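Local coordinates for protein beta-fructofuranosidase (PDB 2OXB) that hydrolyses sucrose and 1-kestose in the plant cell wall, releasing terminal non-reducing fructose units, with weaker activity on neokestose and levan, at residues Q105-P110 with P125-M130; V206-S211 with I225-L230; T294-S299 with K306-I311; V343-N348 with V523-A528. The protein carries 1 engineered substitution. All blocks are in the same frame, centred on the assembly; numbering follows the deposited sequence.

Interaction 1 of 4, residues Q105-P110 with P125-M130; sequences QNIAEP and PLNPLM
Gln-105 and Met-130 form a single antiparallel hydrogen-bonded bridge, and a classic beta bulge sets both Leu-129 and Met-130 against Gln-105. Gln-105 N bonds to Met-130 O at 2.8 Å. Gln-105 O takes Leu-129 N at 2.7 Å, with a weak second bond from Met-130 N.

Beyond the bulge, a side chain does the work of a strand. The amide of Asn-127 faces the backbone of Ile-107 and uses both its atoms. Its CG is anti to its carbonyl carbon (chi1 -65°), which puts CG beside the Ile-107 backbone. Asn-127 OD1 accepts Ile-107 N at 3.0 Å, with the N-H lying well above the plane of the amide carbonyl. Asn-127 ND2 donates to Ile-107 O at 2.7 Å, in the plane of the Ile-107 carbonyl and on a lone pair of it. An alanine at Asn-127 would probably leave both Ile-107 N and Ile-107 O without these partners and free the 125-128 end of the loop to shift.

Pro-128 follows a cis peptide bond. Its CB lies 3.1 Å from Asn-106 OD1, with the two side chains side by side and pointing the same way. Asn-106 ND2 is bonded to Phe-72 O. On the apolar side, Leu-129 CD2 packs on Ile-107 CB at 3.5 Å, and Trp-182 touches both Leu-129 and Met-130.

Gln-105 lies next to Arg-144, a substrate-binding residue. The chemistry is largely backbone hydrogen bonding. With the bulge and Asn-127 replacing regular pairing, 125-130 carries on, without being a strand, along the side of strand 103-110 that strand 121-123 pairs with further on.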
# COMPACT_ATOMS: atom_id res chain seq x y z
N GLN A 105 -19.43 6.84 14.74
CA GLN A 105 -18.06 7.27 14.94
C GLN A 105 -17.81 7.57 16.39
O GLN A 105 -18.54 8.36 17.00
CB GLN A 105 -17.76 8.51 14.12
CG GLN A 105 -17.96 8.28 12.66
CD GLN A 105 -17.18 7.07 12.18
OE1 GLN A 105 -17.54 6.45 11.18
NE2 GLN A 105 -16.10 6.74 12.88
N ASN A 106 -16.77 6.95 16.93
CA ASN A 106 -16.38 7.09 18.32
C ASN A 106 -14.95 7.56 18.46
O ASN A 106 -14.14 7.35 17.56
CB ASN A 106 -16.53 5.75 19.01
CG ASN A 106 -17.89 5.16 18.79
OD1 ASN A 106 -18.90 5.78 19.14
ND2 ASN A 106 -17.95 3.98 18.19
N ILE A 107 -14.65 8.17 19.61
CA ILE A 107 -13.31 8.66 19.90
C ILE A 107 -12.74 7.90 21.11
O ILE A 107 -13.48 7.45 21.98
CB ILE A 107 -13.33 10.19 20.20
CG1 ILE A 107 -11.90 10.74 20.25
CG2 ILE A 107 -14.03 10.46 21.51
CD1 ILE A 107 -11.82 12.26 20.45
N ALA A 108 -11.41 7.77 21.15
CA ALA A 108 -10.71 7.07 22.23
C ALA A 108 -9.34 7.67 22.58
O ALA A 108 -8.46 7.78 21.73
CB ALA A 108 -10.54 5.59 21.87
N GLU A 109 -9.15 8.05 23.85
CA GLU A 109 -7.89 8.62 24.32
C GLU A 109 -7.17 7.57 25.18
O GLU A 109 -7.79 6.62 25.65
CB GLU A 109 -8.15 9.87 25.16
CG GLU A 109 -8.98 9.61 26.41
CD GLU A 109 -9.29 10.87 27.18
OE1 GLU A 109 -8.35 11.64 27.47
OE2 GLU A 109 -10.48 11.10 27.50
N PRO A 110 -5.84 7.74 25.39
CA PRO A 110 -5.03 6.81 26.19
C PRO A 110 -5.21 6.99 27.71
O PRO A 110 -5.66 8.04 28.17
CB PRO A 110 -3.61 7.12 25.73
CG PRO A 110 -3.68 8.59 25.47
CD PRO A 110 -4.97 8.70 24.70
N PRO A 125 -17.57 8.45 27.05
CA PRO A 125 -18.97 8.04 27.24
C PRO A 125 -19.88 8.85 26.32
O PRO A 125 -21.03 8.48 26.05
CB PRO A 125 -19.23 8.35 28.70
CG PRO A 125 -18.49 9.65 28.86
CD PRO A 125 -17.17 9.40 28.11
N LEU A 126 -19.36 9.97 25.85
CA LEU A 126 -20.11 10.82 24.96
C LEU A 126 -20.19 10.19 23.59
O LEU A 126 -20.90 10.68 22.72
CB LEU A 126 -19.44 12.19 24.87
CG LEU A 126 -19.18 12.94 26.18
CD1 LEU A 126 -18.61 14.32 25.86
CD2 LEU A 126 -20.48 13.08 26.98
N ASN A 127 -19.46 9.09 23.37
CA ASN A 127 -19.48 8.42 22.07
C ASN A 127 -20.86 7.83 21.77
O ASN A 127 -21.57 7.39 22.68
CB ASN A 127 -18.43 7.32 21.99
CG ASN A 127 -17.02 7.85 22.07
OD1 ASN A 127 -16.74 8.95 21.59
ND2 ASN A 127 -16.11 7.08 22.65
N PRO A 128 -21.26 7.81 20.48
CA PRO A 128 -20.55 8.31 19.29
C PRO A 128 -20.63 9.82 19.09
O PRO A 128 -21.63 10.44 19.42
CB PRO A 128 -21.25 7.57 18.16
CG PRO A 128 -22.68 7.60 18.63
CD PRO A 128 -22.52 7.15 20.07
N LEU A 129 -19.56 10.40 18.53
CA LEU A 129 -19.49 11.83 18.25
C LEU A 129 -20.22 12.16 16.95
O LEU A 129 -20.71 13.28 16.74
CB LEU A 129 -18.03 12.29 18.15
CG LEU A 129 -17.24 12.65 19.42
CD1 LEU A 129 -17.64 11.74 20.56
CD2 LEU A 129 -15.75 12.56 19.16
N MET A 130 -20.27 11.17 16.06
CA MET A 130 -20.93 11.35 14.78
C MET A 130 -21.72 10.11 14.44
O MET A 130 -21.22 8.99 14.55
CB MET A 130 -19.89 11.64 13.71
CG MET A 130 -19.13 12.93 13.96
SD MET A 130 -17.59 13.00 13.05
CE MET A 130 -16.40 12.94 14.40

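Interaction 2 of 4, residues V206-S211 with I225-L230; sequences VTRFGS and ILKHVL
Val-206 O accepts Lys-227 N at 2.8 Å, the shortest hydrogen bond between 206-211 and 225-230. The donor is tilted somewhat from the carbonyl plane. The return bond, Val-206 N to Lys-227 O, is 3.0 Å long and completes an antiparallel hydrogen-bonded pair. Thr-207 and Leu-226 follow as a non-hydrogen-bonded pair. Past the end of the strand, Arg-208 N still reaches Ile-225 O at 2.9 Å, nearly along the C=O axis. The same oxygen also receives a CA-H...O contact from Thr-207.

Val-206 and Lys-227 share one face of the sheet. There Val-206 CG2 meets Val-229 CG2 at 3.9 Å, the two side chains crossing at about a right angle, and it lies equally near Lys-227 CB. Leu-226 CD2 lies against the Thr-207 backbone. Thr-207 OG1 bonds to Glu-224, just before the second segment.

Arg-208 lies alongside Ile-225, both pointing the same way, with Arg-208 CG 3.5 Å from Ile-225 CG2. Lys-227 bends at each torsion beyond CG, and its CE packs on Arg-208 CD. This brings Lys-227 NZ within 3.3 Å of Arg-208 NE. Both are donors of like charge, so the pair is likely to be repulsive and the packing rests on the carbon parts. Phe-209 CZ sits over the centre of the Arg-208 guanidinium, 4.0 Å above its plane.

This is the end of the pairing of strands 201-207 and 226-234 in the five-bladed beta-propeller, where the first strand finishes and the second begins. Strand 240-248 lies beyond 226-234, with Ile-244 touching Lys-227 and Tyr-242 touching Val-229.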
# COMPACT_ATOMS: atom_id res chain seq x y z
N VAL A 206 1.46 17.45 0.54
CA VAL A 206 2.82 17.07 0.14
C VAL A 206 3.49 18.31 -0.49
O VAL A 206 2.90 19.00 -1.32
CB VAL A 206 2.83 15.88 -0.88
CG1 VAL A 206 2.37 14.61 -0.19
CG2 VAL A 206 1.94 16.18 -2.06
N THR A 207 4.70 18.60 -0.06
CA THR A 207 5.43 19.74 -0.58
C THR A 207 5.74 19.35 -2.03
O THR A 207 5.90 18.17 -2.32
CB THR A 207 6.72 19.95 0.26
OG1 THR A 207 7.28 21.24 -0.02
CG2 THR A 207 7.73 18.87 -0.02
N ARG A 208 5.79 20.32 -2.95
CA ARG A 208 6.07 20.02 -4.36
C ARG A 208 7.48 19.48 -4.60
O ARG A 208 7.66 18.35 -5.08
CB ARG A 208 5.90 21.26 -5.27
CG ARG A 208 4.47 21.70 -5.54
CD ARG A 208 4.34 22.27 -6.96
NE ARG A 208 4.38 21.20 -7.96
CZ ARG A 208 4.51 21.38 -9.27
NH1 ARG A 208 4.62 22.60 -9.77
NH2 ARG A 208 4.53 20.32 -10.08
N PHE A 209 8.47 20.28 -4.27
CA PHE A 209 9.86 19.89 -4.44
C PHE A 209 10.53 19.68 -3.10
O PHE A 209 11.15 20.59 -2.55
CB PHE A 209 10.60 20.95 -5.25
CG PHE A 209 9.90 21.32 -6.54
CD1 PHE A 209 9.45 22.62 -6.76
CD2 PHE A 209 9.68 20.35 -7.53
CE1 PHE A 209 8.79 22.96 -7.93
CE2 PHE A 209 9.02 20.69 -8.71
CZ PHE A 209 8.57 21.99 -8.91
N GLY A 210 10.38 18.46 -2.57
CA GLY A 210 10.96 18.08 -1.29
C GLY A 210 10.76 16.59 -1.08
O GLY A 210 9.69 16.07 -1.41
N SER A 211 11.75 15.90 -0.53
CA SER A 211 11.62 14.45 -0.32
C SER A 211 10.89 14.11 0.98
O SER A 211 10.06 13.20 1.01
CB SER A 211 13.00 13.79 -0.30
OG SER A 211 12.88 12.38 -0.17
N ILE A 225 5.67 25.32 -1.00
CA ILE A 225 4.56 25.10 -1.93
C ILE A 225 3.96 23.72 -1.65
O ILE A 225 4.60 22.70 -1.86
CB ILE A 225 5.05 25.16 -3.40
CG1 ILE A 225 5.74 26.51 -3.67
CG2 ILE A 225 3.88 24.97 -4.35
CD1 ILE A 225 4.83 27.73 -3.57
N LEU A 226 2.72 23.71 -1.16
CA LEU A 226 2.02 22.48 -0.84
C LEU A 226 1.01 22.03 -1.89
O LEU A 226 0.51 22.82 -2.69
CB LEU A 226 1.29 22.63 0.50
CG LEU A 226 2.12 22.64 1.78
CD1 LEU A 226 1.23 22.94 2.98
CD2 LEU A 226 2.81 21.28 1.94
N LYS A 227 0.71 20.73 -1.87
CA LYS A 227 -0.26 20.13 -2.78
C LYS A 227 -1.05 19.18 -1.91
O LYS A 227 -0.72 18.99 -0.74
CB LYS A 227 0.47 19.34 -3.89
CG LYS A 227 -0.30 19.23 -5.20
CD LYS A 227 -0.39 20.57 -5.93
CE LYS A 227 0.93 20.95 -6.60
NZ LYS A 227 1.33 20.01 -7.70
N HIS A 228 -2.11 18.59 -2.45
CA HIS A 228 -2.90 17.65 -1.67
C HIS A 228 -3.21 16.35 -2.38
O HIS A 228 -3.38 16.32 -3.60
CB HIS A 228 -4.18 18.31 -1.15
CG HIS A 228 -3.94 19.18 0.04
ND1 HIS A 228 -3.21 20.34 -0.03
CD2 HIS A 228 -4.22 18.99 1.35
CE1 HIS A 228 -3.04 20.83 1.18
NE2 HIS A 228 -3.64 20.04 2.04
N VAL A 229 -3.24 15.28 -1.59
CA VAL A 229 -3.52 13.93 -2.05
C VAL A 229 -4.65 13.29 -1.24
O VAL A 229 -4.52 13.04 -0.03
CB VAL A 229 -2.28 12.99 -1.91
CG1 VAL A 229 -2.55 11.66 -2.63
CG2 VAL A 229 -1.04 13.66 -2.45
N LEU A 230 -5.76 13.02 -1.91
CA LEU A 230 -6.88 12.36 -1.29
C LEU A 230 -6.86 10.97 -1.90
O LEU A 230 -6.91 10.83 -3.12
CB LEU A 230 -8.21 13.05 -1.63
CG LEU A 230 -9.50 12.34 -1.15
CD1 LEU A 230 -9.65 12.55 0.33
CD2 LEU A 230 -10.73 12.88 -1.88

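Interaction 3 of 4, residues T294-S299 with K306-I311; sequences TNESSS and KGWSGI. With NAG (2-acetamido-2-deoxy-beta-D-glucopyranose), chain C.
A short helix, 300-306, links an N-glycosylated loop to the chain segment that returns past it, and Glu-296 of that loop meets Lys-306. The CG of Glu-296 is anti to the backbone N (chi1 -164°), which carries it toward the 306-311 segment. The two side chains reach toward each other, tip to tip, and form a salt bridge, Glu-296 OE2 to Lys-306 NZ at 2.8 Å. The hydrogen bond within it is weak. Both carboxylate oxygens of Glu-296 crowd neighbours in the model, so their places are less sure, and the close approach of OE1 to Gly-310 N is doubtful.

Lys-306 NZ also donates to Ser-298 OG at 3.2 Å. Lys-306 CD lies 3.3 Å above the ring plane of Trp-308, toward the rim. An alanine in place of Lys-306 would probably leave Ser-298 OG without this donor, take one positive charge from Glu-296 and uncover part of that ring face.

Thr-294 CG2 and Ile-311 CG1 add a loose apolar touch at 4.3 Å. The side chain of Asn-295 starts away from the second segment, and Asn-295 ND2 is joined to NAG C1 at 1.4 Å. The sugar is hydrogen-bonded to Asp-457.

Ser-309 lies beside Trp-16, a substrate-binding residue. Glu-296 has further partners in Arg-498, by a salt bridge, and Tyr-500, by a hydrogen bond. Arg-498 ends strand 493-498 of the C-terminal sandwich, so this buried contact sits where the propeller meets that domain, with the short, weakly bonded strand 308-309 at the edge of the sheet that contains strand 15-26.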
# COMPACT_ATOMS: atom_id res chain seq x y z
N THR A 294 -3.00 -5.69 1.88
CA THR A 294 -2.68 -6.83 0.99
C THR A 294 -3.33 -8.16 1.39
O THR A 294 -2.85 -8.88 2.27
CB THR A 294 -1.15 -7.08 0.87
OG1 THR A 294 -0.55 -6.06 0.07
CG2 THR A 294 -0.87 -8.43 0.21
N ASN A 295 -4.40 -8.47 0.67
CA ASN A 295 -5.19 -9.68 0.81
C ASN A 295 -4.31 -10.90 0.91
O ASN A 295 -3.09 -10.84 0.95
CB ASN A 295 -6.04 -9.86 -0.44
CG ASN A 295 -7.51 -9.89 -0.15
OD1 ASN A 295 -7.94 -10.28 0.94
ND2 ASN A 295 -8.30 -9.51 -1.15
N GLU A 296 -4.99 -12.04 0.89
CA GLU A 296 -4.37 -13.34 0.94
C GLU A 296 -4.79 -14.02 -0.37
O GLU A 296 -5.97 -14.33 -0.53
CB GLU A 296 -4.95 -14.11 2.11
CG GLU A 296 -4.14 -15.31 2.51
CD GLU A 296 -2.97 -14.94 3.38
OE1 GLU A 296 -3.23 -14.29 4.42
OE2 GLU A 296 -1.82 -15.28 3.04
N SER A 297 -3.86 -14.23 -1.30
CA SER A 297 -4.17 -14.85 -2.60
C SER A 297 -4.47 -16.36 -2.54
O SER A 297 -4.70 -16.98 -3.58
CB SER A 297 -3.03 -14.62 -3.60
OG SER A 297 -3.04 -13.30 -4.13
N SER A 298 -4.46 -16.94 -1.35
CA SER A 298 -4.74 -18.36 -1.19
C SER A 298 -6.20 -18.55 -0.86
O SER A 298 -6.83 -17.69 -0.24
CB SER A 298 -3.90 -18.96 -0.06
OG SER A 298 -4.44 -18.59 1.19
N SER A 299 -6.75 -19.69 -1.26
CA SER A 299 -8.14 -19.98 -0.99
C SER A 299 -8.37 -19.99 0.52
O SER A 299 -7.49 -20.33 1.29
CB SER A 299 -8.51 -21.34 -1.58
OG SER A 299 -7.97 -22.39 -0.80
N LYS A 306 -3.95 -23.19 7.37
CA LYS A 306 -2.69 -22.62 7.84
C LYS A 306 -2.85 -21.82 9.14
O LYS A 306 -1.86 -21.43 9.77
CB LYS A 306 -2.05 -21.75 6.74
CG LYS A 306 -2.88 -20.56 6.28
CD LYS A 306 -2.14 -19.83 5.19
CE LYS A 306 -2.96 -18.72 4.60
NZ LYS A 306 -2.24 -18.06 3.48
N GLY A 307 -4.10 -21.58 9.53
CA GLY A 307 -4.36 -20.84 10.75
C GLY A 307 -4.19 -19.34 10.67
O GLY A 307 -4.42 -18.64 11.66
N TRP A 308 -3.81 -18.82 9.51
CA TRP A 308 -3.63 -17.38 9.39
C TRP A 308 -4.02 -16.76 8.03
O TRP A 308 -4.08 -17.43 7.00
CB TRP A 308 -2.17 -17.01 9.72
CG TRP A 308 -1.16 -17.67 8.84
CD1 TRP A 308 -0.47 -18.83 9.10
CD2 TRP A 308 -0.76 -17.26 7.54
NE1 TRP A 308 0.33 -19.17 8.03
CE2 TRP A 308 0.17 -18.22 7.06
CE3 TRP A 308 -1.10 -16.18 6.72
CZ2 TRP A 308 0.77 -18.12 5.80
CZ3 TRP A 308 -0.51 -16.08 5.46
CH2 TRP A 308 0.42 -17.05 5.01
N SER A 309 -4.31 -15.47 8.06
CA SER A 309 -4.69 -14.74 6.85
C SER A 309 -4.41 -13.26 7.04
O SER A 309 -4.91 -12.63 7.97
CB SER A 309 -6.17 -14.97 6.51
OG SER A 309 -6.54 -14.26 5.33
N GLY A 310 -3.59 -12.70 6.16
CA GLY A 310 -3.29 -11.29 6.23
C GLY A 310 -1.89 -10.91 6.69
O GLY A 310 -1.46 -11.26 7.79
N ILE A 311 -1.19 -10.19 5.82
CA ILE A 311 0.15 -9.71 6.14
C ILE A 311 0.10 -8.20 5.96
O ILE A 311 -0.86 -7.66 5.40
CB ILE A 311 1.23 -10.28 5.18
CG1 ILE A 311 1.09 -9.64 3.80
CG2 ILE A 311 1.11 -11.77 5.11
CD1 ILE A 311 2.16 -10.02 2.84
C1 NAG C . -9.06 -10.50 -1.88
C2 NAG C . -8.93 -10.29 -3.39
C3 NAG C . -9.44 -11.49 -4.21
C4 NAG C . -9.00 -12.85 -3.64
C5 NAG C . -9.35 -12.84 -2.15
C6 NAG C . -9.10 -14.13 -1.38
C7 NAG C . -10.84 -9.22 -4.42
C8 NAG C . -12.12 -9.25 -3.59
N2 NAG C . -9.68 -9.11 -3.78
O3 NAG C . -9.01 -11.38 -5.56
O4 NAG C . -9.71 -13.88 -4.30
O5 NAG C . -8.61 -11.80 -1.50
O6 NAG C . -9.61 -14.02 -0.05
O7 NAG C . -10.91 -9.32 -5.65

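Interaction 4 of 4, residues V343-N348 with V523-A528; sequences VKNLRN and VLNLNA
Backbone hydrogen bonds pair Lys-344 with Ala-528. Lys-344 N bonds to Ala-528 O at 3.1 Å, and Ala-528 N bonds to Lys-344 O at 3.0 Å. Toward Leu-346 and Leu-526 the pairing is looser, and the bond from Leu-346 N to Leu-526 O is weak. The axes of strands 344-346 and 525-528 run antiparallel at 167°, 4.9 Å apart.

Three asparagine amides supply the polar side-chain contacts. The CG of Asn-345 is anti to its backbone N (chi1 174°), which brings it near Asn-527 ND2. Asn-345 OD1 accepts Asn-525 ND2 at 3.3 Å, their amide planes 53° apart, and takes a weak bond from Asn-527 ND2. That same Asn-527 ND2 bonds to Leu-526 O at 2.7 Å, above the carbonyl plane. Asn-525 ND2 has a further weak bond to Leu-346 O.

On the face carrying Lys-344, Leu-346, Leu-526 and Ala-528, the contacts are apolar. Leu-346 and Leu-526 run side by side, pointing the same way, with Leu-346 CD1 4.2 Å from Leu-526 CD2. Lys-344 CB faces Ala-528 CB at 3.9 Å.

Strand 344-351 is an outermost strand of a six-stranded antiparallel sheet in the C-terminal sandwich. Strand 521-530 separates it from strand 367-374, and strand 355-359 of the other sheet packs on Lys-344, Leu-346 and Ala-528.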
# COMPACT_ATOMS: atom_id res chain seq x y z
N VAL A 343 26.86 -10.31 0.36
CA VAL A 343 26.48 -9.47 -0.77
C VAL A 343 26.68 -10.18 -2.10
O VAL A 343 27.82 -10.42 -2.52
CB VAL A 343 27.31 -8.18 -0.81
CG1 VAL A 343 28.80 -8.52 -0.69
CG2 VAL A 343 27.04 -7.44 -2.11
N LYS A 344 25.58 -10.51 -2.76
CA LYS A 344 25.63 -11.18 -4.04
C LYS A 344 25.66 -10.10 -5.11
O LYS A 344 24.78 -9.24 -5.16
CB LYS A 344 24.40 -12.08 -4.21
CG LYS A 344 24.59 -13.22 -5.20
CD LYS A 344 24.78 -12.71 -6.62
CE LYS A 344 25.14 -13.85 -7.55
NZ LYS A 344 26.41 -14.48 -7.15
N ASN A 345 26.69 -10.13 -5.95
CA ASN A 345 26.82 -9.14 -7.00
C ASN A 345 26.97 -9.76 -8.37
O ASN A 345 27.37 -10.91 -8.52
CB ASN A 345 28.04 -8.26 -6.76
CG ASN A 345 28.29 -7.31 -7.90
OD1 ASN A 345 27.76 -6.20 -7.94
ND2 ASN A 345 29.10 -7.75 -8.85
N LEU A 346 26.65 -8.95 -9.37
CA LEU A 346 26.74 -9.36 -10.76
C LEU A 346 26.73 -8.08 -11.58
O LEU A 346 25.74 -7.34 -11.58
CB LEU A 346 25.54 -10.24 -11.13
CG LEU A 346 25.50 -11.64 -10.50
CD1 LEU A 346 24.08 -12.12 -10.45
CD2 LEU A 346 26.38 -12.59 -11.28
N ARG A 347 27.83 -7.81 -12.26
CA ARG A 347 27.89 -6.61 -13.06
C ARG A 347 28.31 -6.87 -14.49
O ARG A 347 29.02 -7.84 -14.77
CB ARG A 347 28.82 -5.59 -12.42
CG ARG A 347 30.17 -6.14 -12.02
CD ARG A 347 30.99 -4.98 -11.51
NE ARG A 347 30.26 -4.27 -10.47
CZ ARG A 347 30.62 -3.07 -10.00
NH1 ARG A 347 31.69 -2.45 -10.49
NH2 ARG A 347 29.90 -2.51 -9.04
N ASN A 348 27.86 -6.02 -15.39
CA ASN A 348 28.19 -6.15 -16.79
C ASN A 348 28.05 -7.56 -17.34
O ASN A 348 29.04 -8.17 -17.76
CB ASN A 348 29.61 -5.65 -17.01
CG ASN A 348 29.80 -4.23 -16.53
OD1 ASN A 348 30.68 -3.95 -15.73
ND2 ASN A 348 28.94 -3.33 -17.01
N VAL A 523 22.91 -6.20 -18.29
CA VAL A 523 22.76 -6.03 -16.85
C VAL A 523 23.91 -5.14 -16.41
O VAL A 523 25.05 -5.58 -16.28
CB VAL A 523 22.85 -7.40 -16.11
CG1 VAL A 523 22.50 -7.23 -14.63
CG2 VAL A 523 21.88 -8.39 -16.75
N LEU A 524 23.62 -3.86 -16.20
CA LEU A 524 24.63 -2.91 -15.79
C LEU A 524 25.13 -3.24 -14.40
O LEU A 524 26.28 -2.99 -14.05
CB LEU A 524 24.05 -1.51 -15.80
CG LEU A 524 25.05 -0.37 -15.65
CD1 LEU A 524 25.82 -0.20 -16.95
CD2 LEU A 524 24.30 0.90 -15.30
N ASN A 525 24.25 -3.83 -13.60
CA ASN A 525 24.55 -4.18 -12.23
C ASN A 525 23.35 -4.93 -11.63
O ASN A 525 22.23 -4.84 -12.15
CB ASN A 525 24.81 -2.91 -11.43
CG ASN A 525 25.39 -3.19 -10.07
OD1 ASN A 525 25.56 -2.28 -9.26
ND2 ASN A 525 25.70 -4.46 -9.81
N LEU A 526 23.58 -5.66 -10.55
CA LEU A 526 22.52 -6.41 -9.87
C LEU A 526 23.00 -6.90 -8.51
O LEU A 526 24.00 -7.61 -8.41
CB LEU A 526 22.04 -7.61 -10.73
CG LEU A 526 21.25 -8.78 -10.11
CD1 LEU A 526 20.08 -8.27 -9.30
CD2 LEU A 526 20.77 -9.71 -11.21
N ASN A 527 22.30 -6.49 -7.46
CA ASN A 527 22.65 -6.89 -6.11
C ASN A 527 21.50 -7.59 -5.40
O ASN A 527 20.39 -7.07 -5.28
CB ASN A 527 23.11 -5.67 -5.28
CG ASN A 527 24.44 -5.09 -5.76
OD1 ASN A 527 25.08 -4.31 -5.05
ND2 ASN A 527 24.85 -5.46 -6.96
N ALA A 528 21.78 -8.80 -4.95
CA ALA A 528 20.82 -9.62 -4.24
C ALA A 528 21.37 -9.76 -2.81
O ALA A 528 22.51 -10.20 -2.61
CB ALA A 528 20.72 -10.99 -4.89

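Overall arrangement
Interactions 1, 2 and 3 belong to the propeller domain, and interaction 4 to the C-terminal sandwich. None touches another. Interactions 1 and 4 are farthest apart, with centres about 54 Å from each other on opposite sides of the chain's centre. Interaction 3 is the buried one, and its charges reach the C-terminal domain through Arg-498. The other three are partly buried. Interactions 2 and 4 join neighbouring strands of antiparallel sheets, one adding like charges and the other an asparagine cluster. Interaction 1 instead joins a loop to a strand through a beta bulge and a side-chain amide. Interactions 1 and 3 adjoin substrate-binding residues, whereas 2 and 4 lie away from annotated sites.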